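Local coordinates for nitroreductase-like family protein (Bacillus cereus, PDB 2I7H), which is a flavoprotein of the nitroreductase family that binds flavin mononucleotide at the interface between its two subunits, at residues W136-G140 against L141-P145; L125-E129 against R130-C134; K30-L33 against I34-N38; A176-P179 against I180-M184. One frame throughout, in Å; residues are numbered along the deposited sequence.

Interaction 1 of 4, residues W136-G140 against L141-P145; sequences WKSGG and LNYNP. With FMN (flavin mononucleotide), chain G.
Gly139 O receives the backbone N-H of Asn142 at 3.2 Å and Gly140 O that of Tyr143 at 3.1 Å, so the chain leaving strand 132-137 curls straight into a single 3-10 turn; Gly139 makes the bend with a positive phi of 109°, a conformation suited to glycine. The Asn142 side chain reaches back over the turn. With CG beside its own backbone N (chi1 -60°), it sends ND2 to Lys137 O at 3.1 Å in a bent bond, the oxygen lying close to the amide plane. This ties the turn to the last residue of the strand. Tyr143 presents the edge of its ring to the same loop: Gly139 O lies in the ring plane, 3.4 Å from Tyr143 CD1. A water links Ser138 OG with Tyr143 OH, but Ser138 was modelled in two conformers and that bridge is doubtful; Tyr143 OH also bonds Asp110 of the second subunit. The strand end also binds FMN. Ser138 N donates to FMN O4 at 3.0 Å, with a weak bond to FMN N5, and Lys137, its chain bent at two torsions, places NZ 3.1 Å from FMN O2. The Trp136 indole has the FMN C7M methyl over one face, near the rim. Trp136 NE1 bonds Val160 O, and its ring packs on helix 106-129, while Asn142 rests on Ile159 and Ile162 of strand 157-167 and Asn144 N-caps helix 145-150.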
loop_
_atom_site.group_PDB
_atom_site.type_symbol
_atom_site.label_atom_id
_atom_site.label_comp_id
_atom_site.label_asym_id
_atom_site.label_seq_id
_atom_site.Cartn_x
_atom_site.Cartn_y
_atom_site.Cartn_z
ATOM N N TRP A 136 12.005 1.584 -2.656
ATOM C CA TRP A 136 10.991 2.615 -2.737
ATOM C C TRP A 136 11.614 3.794 -2.038
ATOM O O TRP A 136 11.827 3.762 -0.829
ATOM C CB TRP A 136 9.794 2.146 -1.929
ATOM C CG TRP A 136 8.609 3.036 -1.852
ATOM C CD1 TRP A 136 8.571 4.415 -1.936
ATOM C CD2 TRP A 136 7.282 2.614 -1.576
ATOM N NE1 TRP A 136 7.280 4.865 -1.805
ATOM C CE2 TRP A 136 6.467 3.784 -1.551
ATOM C CE3 TRP A 136 6.678 1.346 -1.387
ATOM C CZ2 TRP A 136 5.088 3.725 -1.323
ATOM C CZ3 TRP A 136 5.305 1.284 -1.191
ATOM C CH2 TRP A 136 4.523 2.487 -1.160
ATOM N N LYS A 137 11.917 4.839 -2.786
ATOM C CA LYS A 137 12.604 5.963 -2.184
ATOM C C LYS A 137 11.678 7.109 -1.913
ATOM O O LYS A 137 10.781 7.406 -2.706
ATOM C CB LYS A 137 13.794 6.409 -3.019
ATOM C CG LYS A 137 15.114 6.184 -2.324
ATOM C CD LYS A 137 15.750 4.878 -2.630
ATOM C CE LYS A 137 17.262 5.023 -2.507
ATOM N NZ LYS A 137 17.762 5.159 -1.089
ATOM N N SER A 138 11.838 7.695 -0.735
ATOM C CA SER A 138 11.257 8.988 -0.449
ATOM C C SER A 138 12.293 9.907 0.142
ATOM O O SER A 138 13.496 9.757 -0.094
ATOM C CB SER A 138 10.076 8.914 0.507
ATOM O OG SER A 138 9.765 10.230 0.951
ATOM N N GLY A 139 11.816 10.871 0.914
ATOM C CA GLY A 139 12.692 11.936 1.378
ATOM C C GLY A 139 12.333 13.214 0.687
ATOM O O GLY A 139 11.505 13.220 -0.236
ATOM N N GLY A 140 13.001 14.275 1.114
ATOM C CA GLY A 140 12.746 15.623 0.669
ATOM C C GLY A 140 12.854 15.917 -0.807
ATOM O O GLY A 140 12.272 16.890 -1.274
ATOM N N LEU A 141 13.582 15.078 -1.537
ATOM C CA LEU A 141 13.778 15.280 -2.979
ATOM C C LEU A 141 12.422 15.266 -3.700
ATOM O O LEU A 141 12.148 16.114 -4.550
ATOM C CB LEU A 141 14.736 14.219 -3.536
ATOM C CG LEU A 141 14.793 14.064 -5.055
ATOM C CD1 LEU A 141 15.602 15.254 -5.684
ATOM C CD2 LEU A 141 15.367 12.675 -5.433
ATOM N N ASN A 142 11.566 14.334 -3.288
ATOM C CA ASN A 142 10.252 14.127 -3.861
ATOM C C ASN A 142 9.280 15.275 -3.589
ATOM O O ASN A 142 8.226 15.360 -4.227
ATOM C CB ASN A 142 9.669 12.810 -3.343
ATOM C CG ASN A 142 10.534 11.589 -3.693
ATOM O OD1 ASN A 142 11.595 11.723 -4.322
ATOM N ND2 ASN A 142 10.066 10.383 -3.305
ATOM N N TYR A 143 9.631 16.157 -2.657
ATOM C CA TYR A 143 8.765 17.299 -2.298
ATOM C C TYR A 143 9.324 18.628 -2.807
ATOM O O TYR A 143 8.673 19.666 -2.707
ATOM C CB TYR A 143 8.525 17.366 -0.766
ATOM C CG TYR A 143 7.870 16.146 -0.163
ATOM C CD1 TYR A 143 8.588 14.958 0.016
ATOM C CD2 TYR A 143 6.536 16.185 0.255
ATOM C CE1 TYR A 143 7.984 13.810 0.574
ATOM C CE2 TYR A 143 5.912 15.073 0.838
ATOM C CZ TYR A 143 6.637 13.896 0.988
ATOM O OH TYR A 143 6.038 12.814 1.552
ATOM N N ASN A 144 10.540 18.571 -3.355
ATOM C CA ASN A 144 11.266 19.738 -3.833
ATOM C C ASN A 144 10.662 20.242 -5.149
ATOM O O ASN A 144 10.672 19.522 -6.147
ATOM C CB ASN A 144 12.752 19.385 -3.984
ATOM C CG ASN A 144 13.613 20.597 -4.195
ATOM O OD1 ASN A 144 13.228 21.523 -4.887
ATOM N ND2 ASN A 144 14.800 20.591 -3.610
ATOM N N PRO A 145 10.092 21.464 -5.143
ATOM C CA PRO A 145 9.423 21.972 -6.339
ATOM C C PRO A 145 10.366 22.113 -7.538
ATOM O O PRO A 145 9.915 22.042 -8.691
ATOM C CB PRO A 145 8.850 23.334 -5.883
ATOM C CG PRO A 145 9.601 23.697 -4.671
ATOM C CD PRO A 145 9.996 22.401 -4.017
HETATM N N1 FMN G . 14.720 3.192 1.814
HETATM C C2 FMN G . 15.766 4.059 1.511
HETATM O O2 FMN G . 16.921 3.639 1.497
HETATM N N3 FMN G . 15.503 5.387 1.219
HETATM C C4 FMN G . 14.184 5.824 1.243
HETATM O O4 FMN G . 13.930 7.017 1.251
HETATM C C4A FMN G . 13.150 4.952 1.546
HETATM N N5 FMN G . 11.851 5.431 1.559
HETATM C C5A FMN G . 10.803 4.571 1.878
HETATM C C6 FMN G . 9.530 5.105 1.872
HETATM C C7 FMN G . 8.411 4.352 2.154
HETATM C C7M FMN G . 7.075 4.961 1.846
HETATM C C8 FMN G . 8.581 3.006 2.465
HETATM C C8M FMN G . 7.347 2.167 2.666
HETATM C C9 FMN G . 9.884 2.446 2.473
HETATM C C9A FMN G . 11.024 3.221 2.184
HETATM N N10 FMN G . 12.365 2.730 2.175
HETATM C C10 FMN G . 13.408 3.611 1.839
HETATM C "C1'" FMN G . 12.753 1.400 2.790
HETATM C "C2'" FMN G . 13.028 1.547 4.291
HETATM O "O2'" FMN G . 14.134 2.382 4.488
HETATM C "C3'" FMN G . 13.190 0.268 5.154
HETATM O "O3'" FMN G . 14.518 -0.035 5.532
HETATM C "C4'" FMN G . 12.662 -1.010 4.554
HETATM O "O4'" FMN G . 11.420 -0.815 3.924
HETATM C "C5'" FMN G . 12.544 -2.044 5.669
HETATM O "O5'" FMN G . 13.291 -3.156 5.214
HETATM P P FMN G . 12.740 -4.039 3.966
HETATM O O1P FMN G . 13.908 -4.766 3.327
HETATM O O2P FMN G . 11.784 -5.042 4.560
HETATM O O3P FMN G . 11.985 -3.221 2.924
HETATM O O HOH W 1 7.188 10.237 1.135
#

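Interaction 2 of 4, residues L125-E129 against R130-C134; sequences LLAWE and RGLGC
A helix C-terminus turning into a strand brings Ala127 and Trp128 against Arg130, Gly131 and Leu132, at the junction of helix 106-129 with strand 132-137, outermost in this chain's sheet. Ala127 O takes the N-H of Leu132 at 3.0 Å and also a weak bond from Arg130 N, while Trp128 O receives Gly131 N at 3.1 Å. This is a Schellman motif, with Gly131 as the C-prime residue: its phi of 84° reverses the chain and lets Leu132 fold back on the last turn. There the beta carbons of Ala127 and Leu132 meet at 3.9 Å, and beyond them Leu132 is buried against Ile165 and Tyr167 of strand 157-167. Leu132 O in turn lies 3.5 Å from Trp128 CA in a C-H...O contact. Trp128 itself points away from the turn, CG anti to its backbone nitrogen (chi1 -171°), and its ring meets that of Phe168 with the planes inclined by about 25°. On the polar flank one water joins three groups: it donates to Leu126 O at 2.8 Å and to Glu129 OE1 at 2.6 Å, and accepts from Arg130 NE at 3.1 Å, in the plane of the guanidinium. The water thus stands between two opposite charges that do not touch. Each has another partner: Glu129 OE2 takes the backbone N-H of Ile10 of the second subunit, and Arg130 NH2 forms a salt bridge with Glu35.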
loop_
_atom_site.group_PDB
_atom_site.type_symbol
_atom_site.label_atom_id
_atom_site.label_comp_id
_atom_site.label_asym_id
_atom_site.label_seq_id
_atom_site.Cartn_x
_atom_site.Cartn_y
_atom_site.Cartn_z
ATOM N N LEU A 125 6.251 -6.758 -4.884
ATOM C CA LEU A 125 5.994 -8.189 -4.731
ATOM C C LEU A 125 6.142 -8.945 -6.049
ATOM O O LEU A 125 6.864 -9.928 -6.141
ATOM C CB LEU A 125 4.589 -8.412 -4.129
ATOM C CG LEU A 125 4.421 -7.928 -2.697
ATOM C CD1 LEU A 125 2.975 -8.135 -2.179
ATOM C CD2 LEU A 125 5.465 -8.589 -1.801
ATOM N N LEU A 126 5.458 -8.453 -7.068
ATOM C CA LEU A 126 5.602 -8.924 -8.441
ATOM C C LEU A 126 7.049 -8.977 -8.927
ATOM O O LEU A 126 7.466 -9.965 -9.542
ATOM C CB LEU A 126 4.738 -8.060 -9.373
ATOM C CG LEU A 126 3.226 -8.217 -9.148
ATOM C CD1 LEU A 126 2.426 -7.048 -9.659
ATOM C CD2 LEU A 126 2.697 -9.509 -9.773
ATOM N N ALA A 127 7.806 -7.915 -8.657
ATOM C CA ALA A 127 9.201 -7.851 -9.058
ATOM C C ALA A 127 10.030 -8.886 -8.291
ATOM O O ALA A 127 10.829 -9.602 -8.879
ATOM C CB ALA A 127 9.767 -6.390 -8.900
ATOM N N TRP A 128 9.826 -8.985 -6.978
ATOM C CA TRP A 128 10.572 -9.957 -6.161
ATOM C C TRP A 128 10.443 -11.385 -6.718
ATOM O O TRP A 128 11.404 -12.154 -6.711
ATOM C CB TRP A 128 10.116 -9.936 -4.689
ATOM C CG TRP A 128 11.013 -10.758 -3.844
ATOM C CD1 TRP A 128 10.808 -12.053 -3.409
ATOM C CD2 TRP A 128 12.320 -10.380 -3.385
ATOM N NE1 TRP A 128 11.902 -12.483 -2.699
ATOM C CE2 TRP A 128 12.843 -11.482 -2.662
ATOM C CE3 TRP A 128 13.096 -9.205 -3.506
ATOM C CZ2 TRP A 128 14.110 -11.444 -2.040
ATOM C CZ3 TRP A 128 14.361 -9.167 -2.909
ATOM C CH2 TRP A 128 14.845 -10.289 -2.161
ATOM N N GLU A 129 9.235 -11.714 -7.183
ATOM C CA GLU A 129 8.903 -13.031 -7.738
ATOM C C GLU A 129 9.749 -13.401 -8.974
ATOM O O GLU A 129 10.113 -14.567 -9.156
ATOM C CB GLU A 129 7.381 -13.126 -7.999
ATOM C CG GLU A 129 6.932 -14.310 -8.854
ATOM C CD GLU A 129 5.388 -14.450 -8.938
ATOM O OE1 GLU A 129 4.713 -13.671 -9.668
ATOM O OE2 GLU A 129 4.851 -15.356 -8.272
ATOM N N ARG A 130 10.079 -12.403 -9.796
ATOM C CA ARG A 130 10.944 -12.591 -10.979
ATOM C C ARG A 130 12.417 -12.386 -10.703
ATOM O O ARG A 130 13.184 -12.341 -11.642
ATOM C CB ARG A 130 10.595 -11.602 -12.088
ATOM C CG ARG A 130 9.149 -11.417 -12.352
ATOM C CD ARG A 130 8.582 -12.677 -12.936
ATOM N NE ARG A 130 7.259 -12.409 -13.460
ATOM C CZ ARG A 130 6.984 -12.292 -14.755
ATOM N NH1 ARG A 130 7.964 -12.426 -15.680
ATOM N NH2 ARG A 130 5.716 -12.049 -15.109
ATOM N N GLY A 131 12.806 -12.218 -9.436
ATOM C CA GLY A 131 14.208 -11.959 -9.082
ATOM C C GLY A 131 14.697 -10.516 -9.164
ATOM O O GLY A 131 15.896 -10.245 -8.986
ATOM N N LEU A 132 13.793 -9.583 -9.454
ATOM C CA LEU A 132 14.132 -8.155 -9.410
ATOM C C LEU A 132 14.030 -7.576 -7.997
ATOM O O LEU A 132 13.033 -7.749 -7.294
ATOM C CB LEU A 132 13.238 -7.344 -10.339
ATOM C CG LEU A 132 13.552 -7.241 -11.812
ATOM C CD1 LEU A 132 12.356 -6.591 -12.498
ATOM C CD2 LEU A 132 14.763 -6.392 -12.010
ATOM N N GLY A 133 15.090 -6.897 -7.586
ATOM C CA GLY A 133 15.076 -6.175 -6.338
ATOM C C GLY A 133 14.717 -4.732 -6.603
ATOM O O GLY A 133 14.844 -4.235 -7.731
ATOM N N CYS A 134 14.226 -4.066 -5.570
ATOM C CA CYS A 134 14.046 -2.635 -5.650
ATOM C C CYS A 134 13.939 -1.957 -4.298
ATOM O O CYS A 134 13.685 -2.605 -3.297
ATOM C CB CYS A 134 12.863 -2.278 -6.544
ATOM S SG CYS A 134 11.348 -2.991 -6.068
HETATM O O HOH W 2 5.712 -11.620 -10.948
#

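Interaction 3 of 4, residues K30-L33 against I34-N38; sequences KDLL and IELLN
Asp31 O is held from two directions: Glu35 N donates to it at 3.0 Å, and a water adds a weak bond at 3.2 Å. The extended Glu35 chain brings OE2 to that water, which donates to it at 2.6 Å; its other oxygen, OE1, pairs with Arg130. Ile34, Leu36 and Leu37 likewise donate to the carbonyl four residues back in helix 30-40. The straightest of these bonds runs from Leu36 N to Leu32 O, 2.9 Å long with 175° at the hydrogen. One turn apart, side chains on successive coils meet in two ways. Ile34 lies alongside Lys30, its CD1 3.8 Å from Lys30 CG, because CG1 sits beside the backbone N (chi1 -73°) and leans toward the start of the helix. Leu32 and Leu36 cross obliquely, Leu32 CD1 reaching Leu36 CG at 4.2 Å. The helix is amphipathic: Leu32, Leu33 and Leu36 pack on Leu132 of strand 132-137, and Leu36 and Leu37 on Phe123 of helix 106-129. The flank carrying Lys30 and Ile34 meets Ile186 of the second subunit, and Asn38 OD1 accepts the backbone N-H of Ile180 from that chain.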
loop_
_atom_site.group_PDB
_atom_site.type_symbol
_atom_site.label_atom_id
_atom_site.label_comp_id
_atom_site.label_asym_id
_atom_site.label_seq_id
_atom_site.Cartn_x
_atom_site.Cartn_y
_atom_site.Cartn_z
ATOM N N LYS A 30 12.733 -3.682 -20.493
ATOM C CA LYS A 30 11.667 -2.684 -20.400
ATOM C C LYS A 30 10.280 -3.352 -20.432
ATOM O O LYS A 30 9.359 -2.940 -19.715
ATOM C CB LYS A 30 11.827 -1.709 -21.565
ATOM C CG LYS A 30 10.732 -0.693 -21.728
ATOM C CD LYS A 30 10.316 -0.579 -23.194
ATOM C CE LYS A 30 11.304 0.225 -24.047
ATOM N NZ LYS A 30 10.752 0.452 -25.418
ATOM N N ASP A 31 10.158 -4.390 -21.260
ATOM C CA ASP A 31 8.904 -5.102 -21.485
ATOM C C ASP A 31 8.501 -5.890 -20.250
ATOM O O ASP A 31 7.321 -6.108 -20.000
ATOM C CB ASP A 31 9.046 -6.047 -22.680
ATOM C CG ASP A 31 8.856 -5.337 -24.018
ATOM O OD1 ASP A 31 8.670 -4.095 -24.034
ATOM O OD2 ASP A 31 8.871 -6.032 -25.065
ATOM N N LEU A 32 9.495 -6.322 -19.485
ATOM C CA LEU A 32 9.262 -6.948 -18.199
ATOM C C LEU A 32 8.716 -5.946 -17.164
ATOM O O LEU A 32 7.787 -6.267 -16.417
ATOM C CB LEU A 32 10.558 -7.579 -17.696
ATOM C CG LEU A 32 10.541 -8.190 -16.306
ATOM C CD1 LEU A 32 9.547 -9.318 -16.233
ATOM C CD2 LEU A 32 11.929 -8.658 -15.943
ATOM N N LEU A 33 9.294 -4.749 -17.116
ATOM C CA LEU A 33 8.847 -3.734 -16.173
ATOM C C LEU A 33 7.427 -3.316 -16.505
ATOM O O LEU A 33 6.632 -3.055 -15.605
ATOM C CB LEU A 33 9.771 -2.514 -16.186
ATOM C CG LEU A 33 11.212 -2.746 -15.730
ATOM C CD1 LEU A 33 12.017 -1.527 -15.993
ATOM C CD2 LEU A 33 11.249 -3.070 -14.248
ATOM N N ILE A 34 7.117 -3.265 -17.798
ATOM C CA ILE A 34 5.783 -2.877 -18.238
ATOM C C ILE A 34 4.804 -3.995 -17.895
ATOM O O ILE A 34 3.666 -3.743 -17.513
ATOM C CB ILE A 34 5.775 -2.561 -19.765
ATOM C CG1 ILE A 34 6.469 -1.222 -20.033
ATOM C CG2 ILE A 34 4.341 -2.589 -20.350
ATOM C CD1 ILE A 34 6.935 -1.093 -21.476
ATOM N N GLU A 35 5.261 -5.235 -18.038
ATOM C CA GLU A 35 4.448 -6.396 -17.699
ATOM C C GLU A 35 4.088 -6.367 -16.206
ATOM O O GLU A 35 2.920 -6.443 -15.849
ATOM C CB GLU A 35 5.150 -7.709 -18.103
ATOM C CG GLU A 35 4.428 -8.947 -17.623
ATOM C CD GLU A 35 4.990 -10.260 -18.169
ATOM O OE1 GLU A 35 4.510 -11.318 -17.708
ATOM O OE2 GLU A 35 5.878 -10.260 -19.066
ATOM N N LEU A 36 5.101 -6.219 -15.359
ATOM C CA LEU A 36 4.943 -6.110 -13.899
ATOM C C LEU A 36 4.046 -4.958 -13.436
ATOM O O LEU A 36 3.199 -5.157 -12.548
ATOM C CB LEU A 36 6.327 -6.031 -13.215
ATOM C CG LEU A 36 7.209 -7.267 -13.469
ATOM C CD1 LEU A 36 8.491 -7.197 -12.750
ATOM C CD2 LEU A 36 6.470 -8.513 -13.081
ATOM N N LEU A 37 4.227 -3.774 -14.031
ATOM C CA LEU A 37 3.411 -2.615 -13.698
ATOM C C LEU A 37 1.954 -2.859 -14.059
ATOM O O LEU A 37 1.072 -2.427 -13.333
ATOM C CB LEU A 37 3.890 -1.355 -14.406
ATOM C CG LEU A 37 5.192 -0.688 -13.975
ATOM C CD1 LEU A 37 5.810 0.161 -15.155
ATOM C CD2 LEU A 37 5.013 0.122 -12.711
ATOM N N ASN A 38 1.713 -3.549 -15.177
ATOM C CA ASN A 38 0.354 -3.877 -15.590
ATOM C C ASN A 38 -0.334 -4.828 -14.608
ATOM O O ASN A 38 -1.497 -4.609 -14.238
ATOM C CB ASN A 38 0.301 -4.396 -17.029
ATOM C CG ASN A 38 -0.012 -3.305 -18.014
ATOM O OD1 ASN A 38 -0.817 -2.416 -17.709
ATOM N ND2 ASN A 38 0.616 -3.350 -19.213
HETATM O O HOH W 3 7.597 -9.195 -20.665
#

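Interaction 4 of 4, residues A176-P179 against I180-M184; sequences ARTP and ITEKM
Backbone hydrogen bonding comes first: Glu182 N donates to Pro179 O at 2.9 Å and nearly straight (166°), and Lys183 N follows with a bond to Ile180 O at 2.7 Å. Together they wind residues 180-182 into a short 3-10 turn after the extended 176-179. The side-chain contacts are van der Waals ones. Thr178 points into the turn and is crossed at about a right angle by Lys183, whose CE lies 3.6 Å from Thr178 CB. Thr178 CG2, placed anti to the backbone nitrogen (chi1 -55° for OG1), touches Glu182 OE2 at 3.3 Å. Glu182 runs alongside the Pro179 ring, with OE1 3.9 Å from Pro179 CG. The polar ends look to the second subunit: Thr178 OG1 bonds Glu50 OE1 there, and Lys183 NZ bonds Glu50 O. Just upstream, and apart from the turn, Arg177 NH1 forms a salt bridge with the phosphate oxygen O2P of FMN. Beyond the turn, selenomethionine Met184 enters a strand parallel to one of the other subunit. Such a C-terminal arm, wrapped over its partner and extending the partner's sheet, is a hallmark of nitroreductase-family dimers.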
loop_
_atom_site.group_PDB
_atom_site.type_symbol
_atom_site.label_atom_id
_atom_site.label_comp_id
_atom_site.label_asym_id
_atom_site.label_seq_id
_atom_site.Cartn_x
_atom_site.Cartn_y
_atom_site.Cartn_z
ATOM N N ALA A 176 13.622 -8.502 12.157
ATOM C CA ALA A 176 12.472 -9.065 12.826
ATOM C C ALA A 176 11.379 -7.979 13.052
ATOM O O ALA A 176 11.673 -6.838 13.440
ATOM C CB ALA A 176 12.892 -9.727 14.109
ATOM N N ARG A 177 10.132 -8.336 12.756
ATOM C CA ARG A 177 8.986 -7.470 13.038
ATOM C C ARG A 177 8.492 -7.594 14.483
ATOM O O ARG A 177 8.740 -8.576 15.150
ATOM C CB ARG A 177 7.856 -7.759 12.049
ATOM C CG ARG A 177 8.262 -7.535 10.609
ATOM C CD ARG A 177 8.929 -6.142 10.393
ATOM N NE ARG A 177 8.755 -5.611 9.040
ATOM C CZ ARG A 177 9.725 -5.459 8.140
ATOM N NH1 ARG A 177 9.439 -4.969 6.943
ATOM N NH2 ARG A 177 10.979 -5.774 8.423
ATOM N N THR A 178 7.808 -6.572 14.964
ATOM C CA THR A 178 7.099 -6.634 16.221
ATOM C C THR A 178 5.839 -7.484 16.025
ATOM O O THR A 178 5.058 -7.245 15.091
ATOM C CB THR A 178 6.683 -5.248 16.668
ATOM O OG1 THR A 178 7.841 -4.399 16.709
ATOM C CG2 THR A 178 6.000 -5.278 18.052
ATOM N N PRO A 179 5.643 -8.487 16.903
ATOM C CA PRO A 179 4.396 -9.236 16.901
ATOM C C PRO A 179 3.233 -8.240 16.938
ATOM O O PRO A 179 3.201 -7.346 17.785
ATOM C CB PRO A 179 4.477 -10.038 18.196
ATOM C CG PRO A 179 5.931 -10.241 18.406
ATOM C CD PRO A 179 6.558 -8.951 17.954
ATOM N N ILE A 180 2.332 -8.366 15.973
ATOM C CA ILE A 180 1.126 -7.540 15.861
ATOM C C ILE A 180 0.311 -7.413 17.169
ATOM O O ILE A 180 -0.263 -6.361 17.442
ATOM C CB ILE A 180 0.264 -7.997 14.620
ATOM C CG1 ILE A 180 -0.636 -6.875 14.118
ATOM C CG2 ILE A 180 -0.488 -9.321 14.882
ATOM C CD1 ILE A 180 0.114 -5.753 13.479
ATOM N N THR A 181 0.310 -8.456 17.990
ATOM C CA THR A 181 -0.355 -8.422 19.286
ATOM C C THR A 181 0.140 -7.316 20.233
ATOM O O THR A 181 -0.556 -6.956 21.179
ATOM C CB THR A 181 -0.311 -9.794 19.995
ATOM O OG1 THR A 181 1.037 -10.277 20.042
ATOM C CG2 THR A 181 -1.184 -10.803 19.234
ATOM N N GLU A 182 1.311 -6.746 19.963
ATOM C CA GLU A 182 1.784 -5.618 20.756
ATOM C C GLU A 182 1.295 -4.288 20.189
ATOM O O GLU A 182 1.446 -3.234 20.814
ATOM C CB GLU A 182 3.307 -5.661 20.889
ATOM C CG GLU A 182 3.790 -6.965 21.519
ATOM C CD GLU A 182 5.300 -7.101 21.521
ATOM O OE1 GLU A 182 5.812 -8.233 21.741
ATOM O OE2 GLU A 182 5.987 -6.066 21.299
ATOM N N LYS A 183 0.687 -4.352 19.007
ATOM C CA LYS A 183 0.220 -3.160 18.312
ATOM C C LYS A 183 -1.293 -3.230 18.110
ATOM O O LYS A 183 -1.878 -2.469 17.342
ATOM C CB LYS A 183 0.952 -3.001 16.978
ATOM C CG LYS A 183 2.445 -2.769 17.124
ATOM C CD LYS A 183 3.118 -2.745 15.767
ATOM C CE LYS A 183 4.601 -2.438 15.853
ATOM N NZ LYS A 183 4.920 -1.030 16.300
HETATM N N MSE A 184 -1.934 -4.145 18.822
HETATM C CA MSE A 184 -3.348 -4.332 18.619
HETATM C C MSE A 184 -4.166 -4.520 19.888
HETATM O O MSE A 184 -3.706 -5.093 20.878
HETATM C CB MSE A 184 -3.601 -5.445 17.598
HETATM C CG MSE A 184 -3.981 -6.783 18.137
HETATM SE SE MSE A 184 -4.549 -7.895 16.603
HETATM C CE MSE A 184 -5.611 -6.634 15.690
#

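How the interactions relate
Interactions 2 and 3 form one packed unit, their centres 11 Å apart: Arg130 NH2 reaches Glu35 OE1 at 3.0 Å in a salt bridge, and Leu36 CD1 rests 3.8 Å from Ala127 CA. Interaction 1 shares strand 132-137 with interaction 2 but lies at its far end, about 23 Å away between centres. Interaction 4 stands off on the C-terminal arm, its centre about 29 Å from that of interaction 1, yet both contact the same FMN: 136-140 grips the isoalloxazine ring and Arg177 the phosphate. All four touch the second subunit, and the end of 30-38, at Leu37 and Asn38, meets Pro179 and Ile180 of the other chain.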